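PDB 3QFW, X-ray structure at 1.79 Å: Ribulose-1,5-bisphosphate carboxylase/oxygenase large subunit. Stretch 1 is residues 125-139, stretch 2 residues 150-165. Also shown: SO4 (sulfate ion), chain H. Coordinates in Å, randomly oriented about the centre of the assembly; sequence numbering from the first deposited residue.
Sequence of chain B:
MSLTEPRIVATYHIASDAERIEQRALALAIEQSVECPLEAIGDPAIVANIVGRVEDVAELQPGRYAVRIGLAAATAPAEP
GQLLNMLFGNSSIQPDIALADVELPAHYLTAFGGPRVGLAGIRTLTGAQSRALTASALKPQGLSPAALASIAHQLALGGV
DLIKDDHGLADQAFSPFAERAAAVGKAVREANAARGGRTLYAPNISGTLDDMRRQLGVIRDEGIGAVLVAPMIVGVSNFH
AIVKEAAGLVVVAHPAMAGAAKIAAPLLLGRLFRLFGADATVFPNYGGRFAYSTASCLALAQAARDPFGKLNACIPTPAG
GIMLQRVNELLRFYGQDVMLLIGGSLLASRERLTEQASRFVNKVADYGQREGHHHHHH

Stretch 1 (125-139) LTGAQSRALTASALK
Stretch 2 (150-165) SIAHQLALGGVDLIKD

Leu 138 (chi1 m, chi2 t) forms the apolar centre, its CD2 lying 3.6 Å from Ile 163 CG2 and 3.9 Å from each of Ile 151 CG2, Ala 152 CB and Leu 155 CD1. It thereby joins strand 133-138 to the helix already under way at Ser 150, which runs nearly antiparallel to it (170°) with the axes 9.1 Å apart.

Strands 133-138 and 162-165 are parallel neighbours, their axes inclined by 29°, with Ala 135, Ser 136, Ala 137 and Leu 138 paired with Leu 162, Ile 163, Lys 164 and Asp 165 at CA-CA distances of 4.5-5.2 Å. Ser 136 and Leu 138 share the helix-covered face with Ile 163; Ala 135 and Ala 137 lie on the other with Leu 162 and Lys 164. Ser 136 N donates to Leu 162 O and Ser 136 O accepts from Lys 164 N, bracketing Ile 163 as parallel pairing requires; these bonds and Leu 162 N to Thr 134 O are 3.0 Å, Leu 138 N to Lys 164 O 2.9 Å.

After the positive-phi Schellman turn at Gly 159 (93/10), Asp 161 (chi1 m) forms the polar edge. Its buried carboxylate is compensated by Thr 134 N to Asp 161 OD2 (2.8 Å) and a bidentate salt bridge from Arg 131 (chi1 p, chi2 t, chi3 t, chi4 84°), NH1 to Asp 161 OD2 2.8 Å and NH2 to Asp 161 OD1 2.7 Å, both nearly linear. Asp 161 N donates to Thr 134 OG1 (3.0 Å; chi1 p).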

# COMPACT_ATOMS: atom_id res chain seq x y z
N LEU B 125 15.51 -24.24 12.53
CA LEU B 125 16.49 -23.20 12.81
C LEU B 125 16.56 -22.82 14.28
O LEU B 125 17.63 -22.48 14.78
CB LEU B 125 16.20 -21.95 11.96
CG LEU B 125 16.54 -22.09 10.48
CD1 LEU B 125 15.96 -20.91 9.61
CD2 LEU B 125 18.03 -22.17 10.34
N THR B 126 15.42 -22.86 14.96
CA THR B 126 15.31 -22.31 16.31
C THR B 126 15.43 -23.41 17.34
O THR B 126 15.62 -23.14 18.53
CB THR B 126 13.96 -21.61 16.52
OG1 THR B 126 12.90 -22.56 16.34
CG2 THR B 126 13.77 -20.45 15.51
N GLY B 127 15.30 -24.65 16.89
CA GLY B 127 15.33 -25.79 17.79
C GLY B 127 14.01 -26.09 18.46
O GLY B 127 13.94 -26.90 19.38
N ALA B 128 12.94 -25.43 18.02
CA ALA B 128 11.62 -25.72 18.57
C ALA B 128 10.97 -26.87 17.80
O ALA B 128 10.39 -26.67 16.74
CB ALA B 128 10.73 -24.49 18.56
N GLN B 129 11.09 -28.08 18.34
CA GLN B 129 10.66 -29.27 17.63
C GLN B 129 9.15 -29.34 17.48
O GLN B 129 8.65 -29.58 16.38
CB GLN B 129 11.21 -30.55 18.29
CG GLN B 129 12.72 -30.72 18.12
CD GLN B 129 13.28 -31.88 18.94
OE1 GLN B 129 13.34 -33.02 18.47
NE2 GLN B 129 13.72 -31.59 20.16
N SER B 130 8.41 -29.13 18.57
CA SER B 130 6.96 -29.27 18.52
C SER B 130 6.27 -28.18 19.32
O SER B 130 5.11 -27.85 19.07
CB SER B 130 6.54 -30.63 19.06
OG SER B 130 6.70 -30.66 20.46
N ARG B 131 6.98 -27.62 20.30
CA ARG B 131 6.44 -26.56 21.13
C ARG B 131 6.14 -25.33 20.30
O ARG B 131 6.67 -25.17 19.20
CB ARG B 131 7.43 -26.19 22.23
CG ARG B 131 8.74 -25.63 21.68
CD ARG B 131 9.60 -25.05 22.79
NE ARG B 131 10.92 -24.61 22.33
CZ ARG B 131 11.17 -23.43 21.78
NH1 ARG B 131 10.18 -22.56 21.59
NH2 ARG B 131 12.40 -23.12 21.40
N ALA B 132 5.28 -24.46 20.83
CA ALA B 132 5.07 -23.14 20.23
C ALA B 132 6.36 -22.34 20.32
O ALA B 132 7.26 -22.68 21.09
CB ALA B 132 3.93 -22.40 20.94
N LEU B 133 6.47 -21.29 19.52
CA LEU B 133 7.66 -20.46 19.56
C LEU B 133 7.38 -19.12 20.24
O LEU B 133 6.23 -18.78 20.52
CB LEU B 133 8.23 -20.25 18.15
CG LEU B 133 8.97 -21.45 17.55
CD1 LEU B 133 8.04 -22.61 17.21
CD2 LEU B 133 9.75 -21.01 16.33
N THR B 134 8.45 -18.39 20.51
CA THR B 134 8.36 -17.10 21.18
C THR B 134 9.12 -16.02 20.42
O THR B 134 10.15 -16.29 19.78
CB THR B 134 8.93 -17.17 22.62
OG1 THR B 134 10.35 -17.34 22.56
CG2 THR B 134 8.32 -18.34 23.40
N ALA B 135 8.61 -14.80 20.47
CA ALA B 135 9.31 -13.66 19.87
C ALA B 135 9.17 -12.44 20.75
O ALA B 135 8.23 -12.33 21.54
CB ALA B 135 8.75 -13.37 18.47
N SER B 136 10.11 -11.50 20.60
CA SER B 136 9.97 -10.18 21.19
C SER B 136 10.46 -9.11 20.23
O SER B 136 11.20 -9.40 19.28
CB SER B 136 10.76 -10.08 22.50
OG SER B 136 10.35 -8.95 23.24
N ALA B 137 10.05 -7.87 20.48
CA ALA B 137 10.51 -6.77 19.64
C ALA B 137 11.47 -5.89 20.42
O ALA B 137 11.41 -5.81 21.65
CB ALA B 137 9.32 -5.96 19.12
N LEU B 138 12.38 -5.25 19.68
CA LEU B 138 13.28 -4.26 20.25
C LEU B 138 12.62 -2.89 20.21
O LEU B 138 12.34 -2.35 19.14
CB LEU B 138 14.59 -4.23 19.48
CG LEU B 138 15.40 -5.52 19.40
CD1 LEU B 138 16.67 -5.28 18.61
CD2 LEU B 138 15.71 -6.09 20.80
N LYS B 139 12.34 -2.35 21.39
CA LYS B 139 11.71 -1.05 21.57
C LYS B 139 12.33 -0.46 22.82
O LYS B 139 12.76 -1.20 23.71
CB LYS B 139 10.21 -1.23 21.79
CG LYS B 139 9.51 -2.02 20.71
CD LYS B 139 8.02 -2.16 20.99
CE LYS B 139 7.29 -2.71 19.77
NZ LYS B 139 5.82 -2.87 20.01
N SER B 150 21.98 -4.40 23.85
CA SER B 150 21.92 -4.86 25.23
C SER B 150 20.59 -5.54 25.53
O SER B 150 20.55 -6.59 26.17
CB SER B 150 22.16 -3.68 26.19
OG SER B 150 21.83 -4.02 27.52
N ILE B 151 19.50 -4.93 25.05
CA ILE B 151 18.17 -5.50 25.20
C ILE B 151 18.06 -6.85 24.50
O ILE B 151 17.59 -7.83 25.08
CB ILE B 151 17.09 -4.57 24.62
CG1 ILE B 151 17.02 -3.27 25.42
CG2 ILE B 151 15.74 -5.28 24.60
CD1 ILE B 151 16.86 -3.48 26.90
N ALA B 152 18.50 -6.89 23.24
CA ALA B 152 18.49 -8.13 22.47
C ALA B 152 19.24 -9.24 23.20
O ALA B 152 18.80 -10.40 23.22
CB ALA B 152 19.09 -7.92 21.10
N HIS B 153 20.37 -8.88 23.80
CA HIS B 153 21.20 -9.84 24.51
C HIS B 153 20.42 -10.45 25.67
O HIS B 153 20.42 -11.67 25.88
CB HIS B 153 22.48 -9.17 25.00
CG HIS B 153 23.50 -10.12 25.56
ND1 HIS B 153 24.33 -10.88 24.77
CD2 HIS B 153 23.82 -10.42 26.84
CE1 HIS B 153 25.12 -11.61 25.53
NE2 HIS B 153 24.83 -11.35 26.80
N GLN B 154 19.74 -9.60 26.43
CA GLN B 154 18.95 -10.06 27.56
C GLN B 154 17.80 -10.96 27.09
O GLN B 154 17.53 -11.99 27.69
CB GLN B 154 18.45 -8.89 28.40
CG GLN B 154 19.58 -8.09 29.03
CD GLN B 154 19.16 -6.70 29.47
OE1 GLN B 154 18.42 -6.54 30.45
NE2 GLN B 154 19.62 -5.68 28.75
N LEU B 155 17.13 -10.58 26.00
CA LEU B 155 16.05 -11.40 25.47
C LEU B 155 16.56 -12.77 25.02
O LEU B 155 16.00 -13.81 25.39
CB LEU B 155 15.34 -10.67 24.32
CG LEU B 155 14.69 -9.36 24.76
CD1 LEU B 155 14.31 -8.49 23.54
CD2 LEU B 155 13.48 -9.63 25.64
N ALA B 156 17.63 -12.77 24.24
CA ALA B 156 18.18 -14.01 23.69
C ALA B 156 18.69 -14.91 24.82
O ALA B 156 18.58 -16.14 24.75
CB ALA B 156 19.29 -13.70 22.69
N LEU B 157 19.23 -14.30 25.86
CA LEU B 157 19.66 -15.05 27.04
C LEU B 157 18.50 -15.82 27.66
O LEU B 157 18.70 -16.88 28.25
CB LEU B 157 20.31 -14.12 28.07
CG LEU B 157 21.84 -14.02 28.02
CD1 LEU B 157 22.37 -13.17 29.18
CD2 LEU B 157 22.47 -15.41 28.05
N GLY B 158 17.29 -15.29 27.52
CA GLY B 158 16.10 -15.90 28.08
C GLY B 158 15.51 -17.03 27.26
O GLY B 158 14.57 -17.70 27.69
N GLY B 159 16.06 -17.26 26.08
CA GLY B 159 15.63 -18.37 25.24
C GLY B 159 14.55 -18.03 24.22
O GLY B 159 13.97 -18.93 23.60
N VAL B 160 14.27 -16.75 24.05
CA VAL B 160 13.32 -16.30 23.03
C VAL B 160 13.78 -16.76 21.65
O VAL B 160 14.95 -16.61 21.30
CB VAL B 160 13.19 -14.77 23.04
CG1 VAL B 160 12.24 -14.27 21.95
CG2 VAL B 160 12.73 -14.30 24.41
N ASP B 161 12.87 -17.33 20.86
CA ASP B 161 13.23 -17.83 19.53
C ASP B 161 13.55 -16.75 18.47
O ASP B 161 14.50 -16.90 17.69
CB ASP B 161 12.14 -18.75 18.99
CG ASP B 161 11.88 -19.93 19.91
OD1 ASP B 161 12.79 -20.78 20.05
OD2 ASP B 161 10.77 -20.00 20.49
N LEU B 162 12.78 -15.66 18.44
CA LEU B 162 13.01 -14.62 17.44
C LEU B 162 12.91 -13.21 18.01
O LEU B 162 11.97 -12.86 18.72
CB LEU B 162 12.09 -14.79 16.21
CG LEU B 162 12.22 -13.81 15.03
CD1 LEU B 162 13.67 -13.40 14.79
CD2 LEU B 162 11.63 -14.38 13.73
N ILE B 163 13.94 -12.43 17.72
CA ILE B 163 14.00 -11.04 18.11
C ILE B 163 13.87 -10.21 16.84
O ILE B 163 14.63 -10.37 15.89
CB ILE B 163 15.32 -10.73 18.81
CG1 ILE B 163 15.44 -11.61 20.07
CG2 ILE B 163 15.43 -9.24 19.13
CD1 ILE B 163 16.69 -11.38 20.87
N LYS B 164 12.86 -9.34 16.83
CA LYS B 164 12.59 -8.51 15.67
C LYS B 164 12.77 -7.05 16.05
O LYS B 164 12.58 -6.66 17.20
CB LYS B 164 11.16 -8.74 15.19
CG LYS B 164 10.10 -8.28 16.20
CD LYS B 164 8.68 -8.64 15.78
CE LYS B 164 8.13 -7.71 14.71
NZ LYS B 164 8.03 -6.26 15.12
N ASP B 165 13.13 -6.23 15.06
CA ASP B 165 13.09 -4.79 15.22
C ASP B 165 11.66 -4.34 15.47
O ASP B 165 10.71 -4.95 14.98
CB ASP B 165 13.58 -4.09 13.96
CG ASP B 165 15.09 -3.91 13.92
OD1 ASP B 165 15.75 -4.19 14.94
OD2 ASP B 165 15.60 -3.48 12.86
S SO4 H . 10.50 -29.25 21.84
O1 SO4 H . 10.46 -28.71 23.20
O2 SO4 H . 11.58 -28.58 21.10
O3 SO4 H . 9.22 -29.03 21.17
O4 SO4 H . 10.77 -30.68 21.90
O HOH W 1 11.28 -20.03 23.06